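Local structure of purine-binding protein BAB2_0673 (Brucella melitensis biovar Abortus, 3S99) at residues A203-G208 with Q223-R228; R182-W187 with Q207-I212; V54-D59 with Y258-A263; T64-V69 with K80-A85; Y119-A122 with S126-N129. The protein binds adenine and probably other purines such as guanine, and may deliver them to an ABC-type uptake system. All coordinates share one frame; numbering follows the deposited sequence.

Contact 1 of 5, residues A203-G208 with Q223-R228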
# COMPACT_ATOMS: atom_id res chain seq x y z
N ALA A 203 7.70 12.83 -16.89
CA ALA A 203 6.69 12.98 -17.93
C ALA A 203 5.42 13.65 -17.36
O ALA A 203 4.84 14.50 -18.01
CB ALA A 203 6.35 11.65 -18.55
N LEU A 204 5.00 13.28 -16.15
CA LEU A 204 3.77 13.88 -15.58
C LEU A 204 3.97 15.36 -15.24
O LEU A 204 3.10 16.17 -15.50
CB LEU A 204 3.28 13.09 -14.37
CG LEU A 204 2.77 11.70 -14.71
CD1 LEU A 204 2.66 10.85 -13.41
CD2 LEU A 204 1.44 11.81 -15.45
N ILE A 205 5.11 15.70 -14.65
CA ILE A 205 5.43 17.10 -14.33
C ILE A 205 5.62 17.91 -15.61
O ILE A 205 5.16 19.05 -15.68
CB ILE A 205 6.69 17.21 -13.42
CG1 ILE A 205 6.41 16.56 -12.05
CG2 ILE A 205 7.07 18.64 -13.19
CD1 ILE A 205 7.64 15.94 -11.39
N ASP A 206 6.23 17.33 -16.64
CA ASP A 206 6.38 18.03 -17.93
C ASP A 206 5.02 18.28 -18.56
O ASP A 206 4.86 19.26 -19.26
CB ASP A 206 7.26 17.27 -18.93
CG ASP A 206 8.72 17.19 -18.51
OD1 ASP A 206 9.15 17.91 -17.58
OD2 ASP A 206 9.45 16.38 -19.12
N GLN A 207 4.05 17.40 -18.29
CA GLN A 207 2.70 17.55 -18.82
C GLN A 207 1.82 18.49 -17.96
O GLN A 207 0.63 18.64 -18.25
CB GLN A 207 2.00 16.19 -18.95
CG GLN A 207 2.58 15.26 -20.03
CD GLN A 207 2.08 13.84 -19.88
OE1 GLN A 207 0.90 13.62 -19.62
NE2 GLN A 207 2.98 12.87 -20.01
N GLY A 208 2.37 19.07 -16.89
CA GLY A 208 1.72 20.17 -16.15
C GLY A 208 1.02 19.83 -14.84
O GLY A 208 0.32 20.69 -14.30
N GLN A 223 11.72 12.22 -5.27
CA GLN A 223 12.93 13.02 -5.44
C GLN A 223 12.84 13.82 -6.72
O GLN A 223 13.28 14.97 -6.74
CB GLN A 223 14.21 12.15 -5.45
CG GLN A 223 14.54 11.51 -4.09
CD GLN A 223 15.83 10.68 -4.12
OE1 GLN A 223 15.79 9.45 -4.18
NE2 GLN A 223 16.96 11.36 -4.09
N VAL A 224 12.31 13.23 -7.79
CA VAL A 224 12.12 14.01 -9.03
C VAL A 224 11.20 15.19 -8.74
O VAL A 224 11.51 16.34 -9.09
CB VAL A 224 11.49 13.18 -10.16
CG1 VAL A 224 11.03 14.10 -11.27
CG2 VAL A 224 12.50 12.09 -10.69
N ALA A 225 10.06 14.91 -8.10
CA ALA A 225 9.12 15.97 -7.74
C ALA A 225 9.83 17.03 -6.89
O ALA A 225 9.70 18.22 -7.14
CB ALA A 225 7.90 15.39 -7.01
N HIS A 226 10.62 16.60 -5.91
CA HIS A 226 11.30 17.55 -5.04
C HIS A 226 12.27 18.39 -5.87
O HIS A 226 12.26 19.60 -5.77
CB HIS A 226 12.06 16.87 -3.91
CG HIS A 226 12.82 17.83 -3.04
ND1 HIS A 226 14.19 17.93 -3.07
CD2 HIS A 226 12.39 18.77 -2.17
CE1 HIS A 226 14.58 18.87 -2.22
NE2 HIS A 226 13.50 19.40 -1.67
N ASP A 227 13.08 17.71 -6.69
CA ASP A 227 13.98 18.39 -7.65
C ASP A 227 13.26 19.44 -8.50
O ASP A 227 13.85 20.48 -8.80
CB ASP A 227 14.67 17.37 -8.59
CG ASP A 227 15.78 16.56 -7.90
OD1 ASP A 227 16.21 16.97 -6.79
OD2 ASP A 227 16.23 15.53 -8.48
N ARG A 228 12.00 19.20 -8.87
CA ARG A 228 11.20 20.20 -9.61
C ARG A 228 10.32 21.14 -8.75
O ARG A 228 9.54 21.93 -9.29
CB ARG A 228 10.33 19.53 -10.70
CG ARG A 228 11.02 18.41 -11.56
CD ARG A 228 11.97 18.92 -12.63
NE ARG A 228 12.12 17.98 -13.77
CZ ARG A 228 13.05 17.01 -13.90
NH1 ARG A 228 13.07 16.26 -14.99
NH2 ARG A 228 13.96 16.77 -12.96
O HOH W 1 10.03 19.05 -15.11
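Ile-205 reaches out from the last turn of helix 194-206 and pushes its delta methyl against the end of helix 220-227. The apolar part of the contact rests on that methyl: CD1 of Ile-205 sits 3.9 Å from CG1 of Val-224, and the same CD1 is also 3.9 Å from CA of Ala-225, so it lies against the backbone of the second helix as much as against a side chain. With CG1 of Ile-205 beside its own backbone N (chi1 -64°), the longer branch is left to span the gap, while the CG2 branch faces Arg-228 and approaches CB of that residue to 4.2 Å.

Each of the two helices follows a strand in the C-terminal lobe of this type I periplasmic-binding-protein fold, and they pack side by side against one face of its sheet. Ile-205 also touches Ile-212 on strand 211-214, and Val-224 leans on Ala-198, Ala-201 and Lys-202 farther up helix 194-206. Helix 194-206 finishes in a Schellman motif, with Gly-208 at positive phi and its N bonded to the carbonyl O of Ile-205 at 3.0 Å.

The polar part joins two exposed residues, Asp-206 and Arg-228, through water 1. The water donates to OD1 of Asp-206 at 2.9 Å and accepts from NE of Arg-228 at 2.7 Å, lying in the guanidinium plane at its edge. The opposite charges are thus joined through solvent, OD1 of Asp-206 remaining 4.8 Å from NE of Arg-228. CG1 of Val-224 sits 4.3 Å above the guanidinium plane of Arg-228, nearer its margin than its middle.

Contact 2 of 5, residues R182-W187 with Q207-I212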
# COMPACT_ATOMS: atom_id res chain seq x y z
N ARG A 182 -8.79 16.24 -11.57
CA ARG A 182 -8.36 15.25 -12.54
C ARG A 182 -7.06 14.61 -12.11
O ARG A 182 -6.26 15.22 -11.42
CB ARG A 182 -8.14 15.86 -13.93
CG ARG A 182 -9.24 16.77 -14.43
CD ARG A 182 -10.51 16.03 -14.76
NE ARG A 182 -11.58 17.02 -14.98
CZ ARG A 182 -12.87 16.73 -15.12
NH1 ARG A 182 -13.30 15.47 -15.12
NH2 ARG A 182 -13.73 17.73 -15.28
N VAL A 183 -6.88 13.35 -12.52
CA VAL A 183 -5.56 12.68 -12.47
C VAL A 183 -5.10 12.27 -13.86
O VAL A 183 -5.92 11.94 -14.73
CB VAL A 183 -5.57 11.43 -11.57
CG1 VAL A 183 -5.73 11.85 -10.10
CG2 VAL A 183 -6.65 10.47 -12.01
N LYS A 184 -3.78 12.30 -14.07
CA LYS A 184 -3.14 11.73 -15.25
C LYS A 184 -2.36 10.50 -14.78
O LYS A 184 -1.49 10.61 -13.92
CB LYS A 184 -2.20 12.73 -15.91
CG LYS A 184 -2.90 13.98 -16.50
CD LYS A 184 -2.06 14.61 -17.63
CE LYS A 184 -2.78 15.75 -18.34
NZ LYS A 184 -2.60 17.04 -17.62
N VAL A 185 -2.68 9.34 -15.33
CA VAL A 185 -2.07 8.10 -14.88
C VAL A 185 -1.05 7.60 -15.86
O VAL A 185 -1.33 7.52 -17.06
CB VAL A 185 -3.12 6.99 -14.69
CG1 VAL A 185 -2.46 5.71 -14.19
CG2 VAL A 185 -4.21 7.46 -13.75
N ILE A 186 0.13 7.25 -15.36
CA ILE A 186 1.12 6.53 -16.17
C ILE A 186 1.40 5.20 -15.48
O ILE A 186 1.64 5.19 -14.27
CB ILE A 186 2.44 7.31 -16.32
CG1 ILE A 186 2.21 8.55 -17.19
CG2 ILE A 186 3.53 6.41 -16.97
CD1 ILE A 186 3.50 9.33 -17.55
N TRP A 187 1.35 4.09 -16.23
CA TRP A 187 1.61 2.76 -15.65
C TRP A 187 3.07 2.38 -15.81
O TRP A 187 3.59 2.48 -16.88
CB TRP A 187 0.71 1.70 -16.30
CG TRP A 187 -0.70 1.88 -15.89
CD1 TRP A 187 -1.66 2.51 -16.59
CD2 TRP A 187 -1.28 1.49 -14.65
NE1 TRP A 187 -2.84 2.53 -15.88
CE2 TRP A 187 -2.63 1.89 -14.68
CE3 TRP A 187 -0.79 0.82 -13.52
CZ2 TRP A 187 -3.51 1.66 -13.61
CZ3 TRP A 187 -1.67 0.56 -12.47
CH2 TRP A 187 -3.01 1.01 -12.51
N GLN A 207 4.05 17.40 -18.29
CA GLN A 207 2.70 17.55 -18.82
C GLN A 207 1.82 18.49 -17.96
O GLN A 207 0.63 18.64 -18.25
CB GLN A 207 2.00 16.19 -18.95
CG GLN A 207 2.58 15.26 -20.03
CD GLN A 207 2.08 13.84 -19.88
OE1 GLN A 207 0.90 13.62 -19.62
NE2 GLN A 207 2.98 12.87 -20.01
N GLY A 208 2.37 19.07 -16.89
CA GLY A 208 1.72 20.17 -16.15
C GLY A 208 1.02 19.83 -14.84
O GLY A 208 0.32 20.69 -14.30
N VAL A 209 1.16 18.60 -14.33
CA VAL A 209 0.51 18.25 -13.05
C VAL A 209 1.22 19.02 -11.94
O VAL A 209 2.39 19.32 -12.06
CB VAL A 209 0.52 16.74 -12.70
CG1 VAL A 209 -0.04 15.90 -13.87
CG2 VAL A 209 1.91 16.26 -12.26
N ASP A 210 0.51 19.35 -10.87
CA ASP A 210 1.18 20.05 -9.78
C ASP A 210 1.19 19.28 -8.45
O ASP A 210 1.65 19.81 -7.44
CB ASP A 210 0.70 21.51 -9.69
CG ASP A 210 -0.78 21.64 -9.39
OD1 ASP A 210 -1.45 20.61 -9.15
OD2 ASP A 210 -1.28 22.78 -9.38
N ILE A 211 0.74 18.02 -8.48
CA ILE A 211 0.86 17.08 -7.37
C ILE A 211 1.31 15.71 -7.92
O ILE A 211 0.86 15.31 -8.99
CB ILE A 211 -0.50 16.90 -6.59
CG1 ILE A 211 -0.99 18.23 -6.00
CG2 ILE A 211 -0.36 15.87 -5.45
CD1 ILE A 211 -0.37 18.59 -4.63
N ILE A 212 2.20 15.01 -7.21
CA ILE A 212 2.65 13.66 -7.62
C ILE A 212 2.31 12.64 -6.54
O ILE A 212 2.47 12.89 -5.34
CB ILE A 212 4.16 13.60 -7.90
CG1 ILE A 212 4.51 14.33 -9.21
CG2 ILE A 212 4.66 12.15 -7.94
CD1 ILE A 212 3.87 13.73 -10.49
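Lys-184 stretches from strand 182-187 past the side chain of Gln-207, and most of what the two segments share runs along its length. Its CB bond points at the segment 207-212. CG comes next, 4.3 Å from CG1 of Val-209, a loose apolar touch at the foot of the chain. One carbon on, CD passes 3.7 Å from OE1 of Gln-207, so the amide oxygen rests against a methylene of the lysine and not against its charge. The last bend decides where the ammonium goes: chi4 is 84°, turning NZ out of the line of the extended carbons and toward the main chain, where it stops 3.7 Å from the carbonyl O of Gln-207. That is too long for a hydrogen bond to be claimed, and any electrostatic attraction would probably be weak.

Gln-207 runs extended beyond CG, across the lysine, and its other amide atom looks along the strand: NE2 of Gln-207 lies 4.3 Å from CD1 of Ile-186, two residues farther on and on the same face as Lys-184.

The two segments bracket helix 194-206, which links their strands in a right-handed beta-alpha-beta crossover. Lys-184 and Ile-186 both touch Leu-204 on that helix. Strand 151-156 separates strands 182-187 and 211-214 in the sheet, its Ala-152 and Tyr-154 sharing backbone hydrogen bonds with Lys-184 and its Ile-151 packing against both Lys-184 and Val-209.

Contact 3 of 5, residues V54-D59 with Y258-A263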
# COMPACT_ATOMS: atom_id res chain seq x y z
N VAL A 54 12.81 -8.03 15.60
CA VAL A 54 14.07 -8.48 16.21
C VAL A 54 14.30 -7.74 17.54
O VAL A 54 14.78 -8.32 18.51
CB VAL A 54 15.29 -8.30 15.25
CG1 VAL A 54 16.66 -8.47 15.99
CG2 VAL A 54 15.19 -9.28 14.04
N GLU A 55 13.97 -6.45 17.58
CA GLU A 55 14.12 -5.66 18.78
C GLU A 55 13.19 -6.16 19.89
O GLU A 55 13.62 -6.23 21.03
CB GLU A 55 13.88 -4.18 18.49
CG GLU A 55 14.02 -3.26 19.72
CD GLU A 55 15.40 -3.30 20.33
OE1 GLU A 55 16.39 -3.40 19.56
OE2 GLU A 55 15.49 -3.21 21.59
N ALA A 56 11.95 -6.50 19.56
CA ALA A 56 10.99 -6.98 20.58
C ALA A 56 11.22 -8.43 20.99
O ALA A 56 11.07 -8.78 22.16
CB ALA A 56 9.54 -6.79 20.07
N LEU A 57 11.58 -9.30 20.04
CA LEU A 57 11.73 -10.73 20.34
C LEU A 57 13.08 -11.29 19.91
O LEU A 57 13.19 -12.48 19.57
CB LEU A 57 10.61 -11.54 19.71
CG LEU A 57 9.19 -11.07 20.06
CD1 LEU A 57 8.19 -11.74 19.13
CD2 LEU A 57 8.89 -11.39 21.52
N GLY A 58 14.11 -10.46 19.94
CA GLY A 58 15.45 -10.85 19.51
C GLY A 58 16.04 -12.07 20.19
O GLY A 58 16.73 -12.85 19.54
N ASP A 59 15.80 -12.22 21.49
CA ASP A 59 16.31 -13.36 22.22
C ASP A 59 15.65 -14.68 21.81
O ASP A 59 16.24 -15.73 21.97
CB ASP A 59 16.15 -13.15 23.74
N TYR A 258 1.92 -6.33 13.95
CA TYR A 258 1.35 -7.54 13.38
C TYR A 258 2.40 -8.66 13.33
O TYR A 258 2.15 -9.80 13.76
CB TYR A 258 0.77 -7.26 11.97
CG TYR A 258 0.14 -8.51 11.37
CD1 TYR A 258 -1.08 -8.98 11.84
CD2 TYR A 258 0.77 -9.23 10.37
CE1 TYR A 258 -1.66 -10.14 11.35
CE2 TYR A 258 0.19 -10.41 9.85
CZ TYR A 258 -1.02 -10.86 10.36
OH TYR A 258 -1.64 -11.99 9.90
N TYR A 259 3.59 -8.33 12.85
CA TYR A 259 4.67 -9.33 12.76
C TYR A 259 5.04 -9.86 14.15
O TYR A 259 5.27 -11.04 14.33
CB TYR A 259 5.89 -8.72 12.07
CG TYR A 259 5.70 -8.46 10.57
CD1 TYR A 259 4.54 -8.88 9.90
CD2 TYR A 259 6.68 -7.82 9.83
CE1 TYR A 259 4.37 -8.66 8.55
CE2 TYR A 259 6.51 -7.60 8.44
CZ TYR A 259 5.37 -8.03 7.83
OH TYR A 259 5.19 -7.83 6.49
N ILE A 260 5.10 -8.98 15.13
CA ILE A 260 5.41 -9.40 16.49
C ILE A 260 4.30 -10.34 17.00
O ILE A 260 4.60 -11.40 17.53
CB ILE A 260 5.62 -8.18 17.40
CG1 ILE A 260 6.94 -7.47 17.02
CG2 ILE A 260 5.62 -8.60 18.91
CD1 ILE A 260 7.04 -6.02 17.44
N ASP A 261 3.04 -9.95 16.82
CA ASP A 261 1.91 -10.77 17.32
C ASP A 261 1.94 -12.20 16.74
O ASP A 261 1.84 -13.17 17.48
CB ASP A 261 0.57 -10.09 17.03
CG ASP A 261 -0.63 -10.94 17.46
OD1 ASP A 261 -0.79 -11.15 18.67
OD2 ASP A 261 -1.39 -11.43 16.58
N ARG A 262 2.13 -12.31 15.44
CA ARG A 262 2.17 -13.60 14.76
C ARG A 262 3.38 -14.44 15.14
O ARG A 262 3.25 -15.64 15.26
CB ARG A 262 2.11 -13.40 13.23
CG ARG A 262 0.91 -12.60 12.77
CD ARG A 262 -0.43 -13.14 13.30
NE ARG A 262 -0.87 -14.34 12.57
CZ ARG A 262 -1.77 -15.21 13.01
NH1 ARG A 262 -2.30 -15.05 14.21
NH2 ARG A 262 -2.13 -16.23 12.26
N ALA A 263 4.55 -13.81 15.35
CA ALA A 263 5.73 -14.54 15.83
C ALA A 263 5.50 -15.06 17.24
O ALA A 263 5.83 -16.23 17.54
CB ALA A 263 6.99 -13.66 15.77
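Ala-56 and Leu-57, two successive bumps on the segment 54-59, fit around the side chain of Ile-260 on helix 256-268. The small one meets the tip: CB of Ala-56 lies 3.7 Å from CD1 of Ile-260 and 4.1 Å from CG1 of the same residue. The larger one enters the hollow between Ile-260 and Ala-263, one helical turn apart. Its walls are CG2 of Ile-260 and CB of Ala-263, each 4.1 Å from CD1 of Leu-57. The floor is the carbonyl O of Ile-260, 3.9 Å from the same CD1 of Leu-57. Ala-263 contributes a low wall of one methyl, and the leucine lies close to the backbone beside it.

Ile-260 divides its branches between the two neighbours. CG2 is anti to the backbone N and turns to the leucine, whereas CG1, beside that N (chi1 -70°), carries CD1 to the alanine. No hydrogen bond crosses here.

Leu-53, a turn earlier on helix 42-57, extends the apolar seam by touching both Ile-260 and Ala-263. Farther along the same pair of helices Tyr-259 packs on Ala-49, while Arg-262 departs toward the sheet and forms a salt bridge with Glu-114 on strand 112-116.

Contact 4 of 5, residues T64-V69 with K80-A85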
# COMPACT_ATOMS: atom_id res chain seq x y z
N THR A 64 15.69 -14.02 8.64
CA THR A 64 16.43 -14.11 7.37
C THR A 64 15.57 -13.50 6.29
O THR A 64 14.36 -13.62 6.34
CB THR A 64 16.64 -15.57 6.93
OG1 THR A 64 17.30 -16.27 7.97
CG2 THR A 64 17.50 -15.64 5.66
N PHE A 65 16.18 -12.83 5.32
CA PHE A 65 15.42 -12.41 4.13
C PHE A 65 16.12 -12.59 2.78
O PHE A 65 17.34 -12.73 2.70
CB PHE A 65 14.87 -10.98 4.26
CG PHE A 65 15.90 -9.88 4.16
CD1 PHE A 65 16.17 -9.28 2.93
CD2 PHE A 65 16.53 -9.39 5.29
CE1 PHE A 65 17.07 -8.25 2.82
CE2 PHE A 65 17.45 -8.34 5.19
CZ PHE A 65 17.73 -7.77 3.96
N LEU A 66 15.29 -12.60 1.75
CA LEU A 66 15.76 -12.54 0.35
C LEU A 66 15.04 -11.39 -0.27
O LEU A 66 13.89 -11.14 0.06
CB LEU A 66 15.42 -13.85 -0.37
CG LEU A 66 16.25 -15.07 0.03
CD1 LEU A 66 15.79 -16.31 -0.73
CD2 LEU A 66 17.75 -14.87 -0.19
N GLU A 67 15.73 -10.66 -1.16
CA GLU A 67 15.17 -9.47 -1.74
C GLU A 67 15.13 -9.56 -3.27
O GLU A 67 15.76 -10.42 -3.87
CB GLU A 67 15.95 -8.23 -1.27
CG GLU A 67 17.42 -8.26 -1.57
CD GLU A 67 18.17 -7.03 -1.07
OE1 GLU A 67 18.43 -6.12 -1.87
OE2 GLU A 67 18.53 -6.98 0.12
N ASN A 68 14.40 -8.65 -3.90
CA ASN A 68 14.27 -8.61 -5.37
C ASN A 68 13.85 -9.98 -5.92
O ASN A 68 14.35 -10.42 -6.94
CB ASN A 68 15.56 -8.11 -6.03
CG ASN A 68 15.81 -6.61 -5.78
OD1 ASN A 68 14.93 -5.80 -6.02
ND2 ASN A 68 17.00 -6.25 -5.30
N VAL A 69 12.96 -10.66 -5.20
CA VAL A 69 12.47 -11.98 -5.61
C VAL A 69 11.26 -11.76 -6.56
O VAL A 69 10.23 -11.24 -6.13
CB VAL A 69 12.03 -12.80 -4.38
CG1 VAL A 69 11.42 -14.14 -4.79
CG2 VAL A 69 13.20 -13.03 -3.44
N LYS A 80 10.57 -21.87 -1.07
CA LYS A 80 10.96 -23.26 -0.74
C LYS A 80 12.33 -23.32 -0.06
O LYS A 80 12.52 -24.05 0.93
CB LYS A 80 10.95 -24.19 -1.97
N ARG A 81 13.29 -22.57 -0.62
CA ARG A 81 14.62 -22.51 -0.05
C ARG A 81 14.62 -22.02 1.40
O ARG A 81 15.32 -22.57 2.22
CB ARG A 81 15.52 -21.61 -0.90
CG ARG A 81 16.98 -21.81 -0.60
CD ARG A 81 17.84 -21.04 -1.55
NE ARG A 81 17.96 -21.68 -2.85
CZ ARG A 81 18.62 -21.14 -3.87
NH1 ARG A 81 19.17 -19.93 -3.73
NH2 ARG A 81 18.70 -21.78 -5.03
N ILE A 82 13.83 -20.99 1.71
CA ILE A 82 13.76 -20.43 3.06
C ILE A 82 13.15 -21.43 4.04
O ILE A 82 13.60 -21.54 5.18
CB ILE A 82 12.92 -19.08 3.07
CG1 ILE A 82 13.70 -18.00 2.37
CG2 ILE A 82 12.63 -18.62 4.50
CD1 ILE A 82 15.01 -17.69 3.10
N ALA A 83 12.12 -22.14 3.58
CA ALA A 83 11.50 -23.22 4.35
C ALA A 83 12.51 -24.36 4.57
O ALA A 83 12.69 -24.83 5.69
CB ALA A 83 10.26 -23.73 3.63
N ARG A 84 13.19 -24.79 3.52
CA ARG A 84 14.21 -25.84 3.64
C ARG A 84 15.34 -25.43 4.62
O ARG A 84 15.87 -26.30 5.32
CB ARG A 84 14.73 -26.27 2.27
N ALA A 85 15.66 -24.14 4.75
CA ALA A 85 16.66 -23.65 5.73
C ALA A 85 16.20 -23.65 7.20
O ALA A 85 16.98 -23.30 8.09
CB ALA A 85 17.18 -22.24 5.35
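Ile-82 on helix 73-84 lies against Thr-64 and Leu-66, alternate residues that point from the same face of strand 61-66. The conformation of the isoleucine explains how one side chain serves both. Its CG1 stands beside the backbone N (chi1 -70°), and a second turn at chi2, -63°, folds CD1 back instead of letting the chain run straight out. The folded branch then presents two carbons to the strand: CG1 of Ile-82 is 4.1 Å from CD1 of Leu-66, and CD1 of Ile-82 is 4.1 Å from CG2 of Thr-64.

Leu-66 answers with a more extended shape. Its chi2 of 178° carries CD1 well away from the strand, so that this one methyl also comes within 4.1 Å of CD1 of Ile-82. Thr-64 offers its methyl and keeps its hydroxyl apart from the isoleucine. Both strand side chains run antiparallel to Ile-82, flank to flank, and every close approach is carbon to carbon.

Farther in, Ile-82 and Leu-66 both touch Ile-32 on strand 27-32. Thr-64 pairs through its backbone with Val-29 and Phe-31, and Leu-66 with Phe-31 and Tyr-33. Phe-65, between Thr-64 and Leu-66, points to the other side of the sheet, where it packs on helix 42-57. An edge strand followed by a helix that folds back over one sheet face, with a neighbouring helix on the other, is the three-layered alpha/beta build of the N-terminal lobe in type I periplasmic binding proteins.

Contact 5 of 5, residues Y119-A122 with S126-N129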
# COMPACT_ATOMS: atom_id res chain seq x y z
N TYR A 119 -5.86 -12.65 -0.79
CA TYR A 119 -7.16 -13.11 -0.21
C TYR A 119 -7.23 -14.63 -0.06
O TYR A 119 -8.30 -15.18 0.22
CB TYR A 119 -8.32 -12.67 -1.11
CG TYR A 119 -8.15 -13.03 -2.56
CD1 TYR A 119 -8.46 -14.30 -3.01
CD2 TYR A 119 -7.66 -12.12 -3.48
CE1 TYR A 119 -8.30 -14.65 -4.33
CE2 TYR A 119 -7.48 -12.47 -4.81
CZ TYR A 119 -7.83 -13.74 -5.23
OH TYR A 119 -7.67 -14.14 -6.53
N LYS A 120 -6.11 -15.32 -0.28
CA LYS A 120 -6.10 -16.77 -0.21
C LYS A 120 -5.45 -17.23 1.10
O LYS A 120 -4.44 -16.67 1.53
CB LYS A 120 -5.36 -17.36 -1.41
CG LYS A 120 -6.13 -17.27 -2.75
CD LYS A 120 -5.38 -17.97 -3.85
CE LYS A 120 -6.13 -17.84 -5.19
NZ LYS A 120 -5.46 -18.64 -6.28
N THR A 121 -6.02 -18.24 1.74
CA THR A 121 -5.44 -18.85 2.93
C THR A 121 -5.45 -20.39 2.79
O THR A 121 -6.00 -20.95 1.83
CB THR A 121 -6.23 -18.40 4.18
OG1 THR A 121 -7.63 -18.61 3.99
CG2 THR A 121 -6.01 -16.92 4.47
N ALA A 122 -4.86 -21.07 3.77
CA ALA A 122 -4.79 -22.50 3.84
C ALA A 122 -4.69 -22.85 5.33
O ALA A 122 -4.48 -21.94 6.16
CB ALA A 122 -3.49 -23.01 3.07
N SER A 126 -1.90 -17.70 6.40
CA SER A 126 -2.70 -16.54 6.67
C SER A 126 -2.46 -15.50 5.58
O SER A 126 -1.47 -15.54 4.85
CB SER A 126 -2.34 -15.96 8.05
OG SER A 126 -2.75 -16.82 9.09
N ALA A 127 -3.40 -14.58 5.50
CA ALA A 127 -3.39 -13.50 4.54
C ALA A 127 -3.61 -12.23 5.31
O ALA A 127 -4.61 -12.06 6.02
CB ALA A 127 -4.51 -13.67 3.46
N TYR A 128 -2.72 -11.29 5.10
CA TYR A 128 -2.82 -10.04 5.79
C TYR A 128 -2.83 -8.89 4.81
O TYR A 128 -1.86 -8.65 4.08
CB TYR A 128 -1.75 -9.96 6.89
CG TYR A 128 -0.28 -9.90 6.42
CD1 TYR A 128 0.41 -11.04 6.07
CD2 TYR A 128 0.39 -8.68 6.34
CE1 TYR A 128 1.74 -10.98 5.66
CE2 TYR A 128 1.69 -8.61 5.92
CZ TYR A 128 2.38 -9.77 5.60
OH TYR A 128 3.69 -9.71 5.20
N ASN A 129 -3.96 -8.18 4.80
CA ASN A 129 -4.20 -7.08 3.88
C ASN A 129 -4.46 -5.77 4.64
O ASN A 129 -4.96 -5.80 5.77
CB ASN A 129 -5.39 -7.47 2.96
CG ASN A 129 -5.47 -6.61 1.71
OD1 ASN A 129 -4.56 -5.83 1.45
ND2 ASN A 129 -6.55 -6.78 0.91
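Thr-121 and Ser-126 bring the two backbones nearest, their CA atoms 5.2 Å apart, yet no hydrogen bond links the segments. Residues 119-122 form an irregular but largely extended run, whereas 126-129 is regular strand. The strand spends its backbone bonds on others: Ser-126 and Tyr-128 pair with strand 112-116, and Ala-127 pairs with Gln-274 and Ile-276. The loop therefore lies over the sheet and does not extend it.

Ala-127 is the residue on which the loop rests, its CB pointing toward the segment 119-122. That methyl stands 3.6 Å from the carbonyl O of Lys-120 and 3.7 Å from CG2 of Thr-121. The threonine methyl also touches the main chain of the strand, CG2 of Thr-121 lying 3.7 Å from N of Ala-127 and 4.0 Å from C of Ser-126. A chi1 of 51° sets OG1 of Thr-121 between its backbone N and carbonyl carbon and leaves CG2 to face the strand, so carbon, not the hydroxyl, makes the contact.

Lys-120 takes part through its carbonyl; its side chain leads away to a salt bridge with Asp-99 on helix 98-105. Ser-126 likewise turns its side chain to the far face, where OG bonds to N of Gln-274 and, weakly, to NH2 of Arg-262.

Two adjacent parallel strands, 112-116 and 125-130, are joined here by a crossover connection without a helix, in the N-terminal lobe of the type I periplasmic-binding-protein fold. Thr-117, at the start of this connection, lines the adenine pocket, and the side chain of Ala-127 is about 12 Å from the bound adenine.

How the contacts relate
Contacts 1 and 2 belong to one lobe and contacts 3, 4 and 5 to the other. The first two share Gln-207 and Gly-208 and touch through Leu-204 and Ala-203, with centres about 9 Å apart; contacts 1 and 3 lie about 40 Å apart, centre to centre. All five are partly buried. Contacts 3 and 4 are carried by apolar side chains, one helix on helix, the other helix on strand, whereas contacts 1 and 2 add charged or amide groups. Contact 5 lies closest to the chain's centre and sets a loop on buried strand residues. It meets contact 3 through Tyr-128, whose ring meets that of Tyr-258 and whose OH is hydrogen-bonded to OH of Tyr-259.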